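Local coordinates for protein glycerol trinitrate reductase (Agrobacterium tumefaciens, PDB 5EPD) that probably acts as a flavin-dependent reductase of the old yellow enzyme family that uses FMN and a nicotinamide cofactor in breaking down xenobiotics such as glycerol trinitrate, at residues A38-M43 with A331-F336. Numbering follows the deposited sequence.
Sequences ANRIVM and ADLIAF
Ile41 to Met43 and Leu333 to Phe336 pair as the first and last strands of the eight-stranded parallel barrel, so their hydrogen bonds close the TIM barrel of this old yellow enzyme. The strands diverge by 37°, in keeping with the twist of a closed sheet. Three backbone bonds join them: Ile334 N to Arg40 O (3.1 Å), Val42 N to Ile334 O (2.8 Å) and Phe336 N to Val42 O (2.8 Å). Val42 thus gives its N-H to one residue and its carbonyl to another, the usual parallel pattern, and Ala335 CA adds a C-H contact to Val42 O.

Apolar packing follows on both faces. On the outer one, toward helix 346-352, Ile41 points its CG2 branch, anti to the backbone N, at Phe336 CD1 (3.6 Å). Beta-branched Ile41 suits a strand, and its side chain also packs on Val347 and Leu350, while Phe336 reaches Leu346. On the opposite face Val42 CB lies 3.8 Å from Ala335 CB, the small methyl fitting a close backbone pairing, and Val42 CG2 rests on Leu333 CB.

Polar side chains cluster just ahead of the strands. Asn39 OD1 accepts from Ile41 N in an Asx turn, and Asn39 ND2 hydrogen-bonds Ser70 O. Asp332 OD1 forms a salt bridge with Arg304 and OD2 accepts from Tyr311 N, while the backbone O accepts from Arg40. The arginine's aliphatic stem, extended from CG to NE, passes Leu333 CD2 before NH1 meets a lone pair of Asp332 O in the carbonyl plane, at 2.9 Å in a bent bond (149° at the hydrogen).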
loop_
_atom_site.group_PDB
_atom_site.type_symbol
_atom_site.label_atom_id
_atom_site.label_comp_id
_atom_site.label_asym_id
_atom_site.label_seq_id
_atom_site.Cartn_x
_atom_site.Cartn_y
_atom_site.Cartn_z
ATOM N N ALA A 38 -17.329 4.740 7.917
ATOM C CA ALA A 38 -18.260 4.139 8.886
ATOM C C ALA A 38 -17.601 3.903 10.249
ATOM O O ALA A 38 -18.275 3.906 11.256
ATOM C CB ALA A 38 -18.845 2.843 8.337
ATOM N N ASN A 39 -16.285 3.717 10.274
ATOM C CA ASN A 39 -15.545 3.502 11.525
ATOM C C ASN A 39 -14.048 3.774 11.267
ATOM O O ASN A 39 -13.645 4.162 10.166
ATOM C CB ASN A 39 -15.772 2.078 12.059
ATOM C CG ASN A 39 -15.382 1.016 11.046
ATOM O OD1 ASN A 39 -14.236 0.994 10.567
ATOM N ND2 ASN A 39 -16.327 0.158 10.677
ATOM N N ARG A 40 -13.236 3.551 12.285
ATOM C CA ARG A 40 -11.850 3.952 12.251
ATOM C C ARG A 40 -10.926 2.776 11.961
ATOM O O ARG A 40 -9.689 2.875 12.115
ATOM C CB ARG A 40 -11.479 4.619 13.588
ATOM C CG ARG A 40 -12.059 6.012 13.740
ATOM C CD ARG A 40 -11.668 6.609 15.079
ATOM N NE ARG A 40 -12.352 7.881 15.276
ATOM C CZ ARG A 40 -11.800 9.096 15.154
ATOM N NH1 ARG A 40 -10.505 9.258 14.864
ATOM N NH2 ARG A 40 -12.561 10.176 15.352
ATOM N N ILE A 41 -11.518 1.660 11.547
ATOM C CA ILE A 41 -10.727 0.458 11.231
ATOM C C ILE A 41 -10.390 0.397 9.726
ATOM O O ILE A 41 -11.273 0.427 8.846
ATOM C CB ILE A 41 -11.435 -0.828 11.698
ATOM C CG1 ILE A 41 -11.678 -0.776 13.207
ATOM C CG2 ILE A 41 -10.606 -2.055 11.343
ATOM C CD1 ILE A 41 -12.760 -1.739 13.640
ATOM N N VAL A 42 -9.089 0.330 9.440
ATOM C CA VAL A 42 -8.615 0.251 8.066
ATOM C C VAL A 42 -8.083 -1.150 7.740
ATOM O O VAL A 42 -7.367 -1.772 8.546
ATOM C CB VAL A 42 -7.541 1.321 7.834
ATOM C CG1 VAL A 42 -7.019 1.273 6.409
ATOM C CG2 VAL A 42 -8.129 2.686 8.181
ATOM N N MET A 43 -8.478 -1.651 6.576
ATOM C CA MET A 43 -7.887 -2.862 6.037
ATOM C C MET A 43 -6.631 -2.473 5.273
ATOM O O MET A 43 -6.686 -1.798 4.246
ATOM C CB MET A 43 -8.853 -3.609 5.108
ATOM C CG MET A 43 -8.231 -4.856 4.481
ATOM S SD MET A 43 -9.469 -5.752 3.544
ATOM C CE MET A 43 -8.423 -6.872 2.621
ATOM N N ALA A 331 -2.966 8.492 16.780
ATOM C CA ALA A 331 -3.483 8.240 15.433
ATOM C C ALA A 331 -4.957 8.507 15.366
ATOM O O ALA A 331 -5.641 8.577 16.392
ATOM C CB ALA A 331 -3.223 6.806 15.010
ATOM N N ASP A 332 -5.441 8.621 14.133
ATOM C CA ASP A 332 -6.864 8.831 13.838
ATOM C C ASP A 332 -7.562 7.554 13.324
ATOM O O ASP A 332 -8.760 7.376 13.530
ATOM C CB ASP A 332 -6.963 9.920 12.786
ATOM C CG ASP A 332 -6.170 11.151 13.168
ATOM O OD1 ASP A 332 -6.445 11.667 14.272
ATOM O OD2 ASP A 332 -5.260 11.567 12.396
ATOM N N LEU A 333 -6.805 6.696 12.630
ATOM C CA LEU A 333 -7.285 5.409 12.138
ATOM C C LEU A 333 -6.242 4.333 12.471
ATOM O O LEU A 333 -5.047 4.630 12.651
ATOM C CB LEU A 333 -7.501 5.485 10.633
ATOM C CG LEU A 333 -8.365 6.651 10.146
ATOM C CD1 LEU A 333 -8.387 6.700 8.629
ATOM C CD2 LEU A 333 -9.783 6.506 10.684
ATOM N N ILE A 334 -6.681 3.085 12.582
ATOM C CA ILE A 334 -5.737 2.000 12.773
ATOM C C ILE A 334 -6.004 0.931 11.713
ATOM O O ILE A 334 -7.157 0.559 11.458
ATOM C CB ILE A 334 -5.687 1.486 14.228
ATOM C CG1 ILE A 334 -5.023 0.110 14.307
ATOM C CG2 ILE A 334 -7.072 1.409 14.830
ATOM C CD1 ILE A 334 -4.015 -0.016 15.433
ATOM N N ALA A 335 -4.910 0.509 11.054
ATOM C CA ALA A 335 -4.957 -0.427 9.951
ATOM C C ALA A 335 -4.493 -1.769 10.467
ATOM O O ALA A 335 -3.461 -1.832 11.107
ATOM C CB ALA A 335 -4.074 0.050 8.815
ATOM N N PHE A 336 -5.282 -2.814 10.183
ATOM C CA PHE A 336 -5.028 -4.214 10.553
ATOM C C PHE A 336 -4.755 -4.984 9.277
ATOM O O PHE A 336 -5.426 -4.768 8.260
ATOM C CB PHE A 336 -6.277 -4.833 11.202
ATOM C CG PHE A 336 -6.654 -4.215 12.512
ATOM C CD1 PHE A 336 -7.352 -3.024 12.549
ATOM C CD2 PHE A 336 -6.298 -4.821 13.712
ATOM C CE1 PHE A 336 -7.688 -2.443 13.752
ATOM C CE2 PHE A 336 -6.626 -4.238 14.927
ATOM C CZ PHE A 336 -7.317 -3.043 14.947
#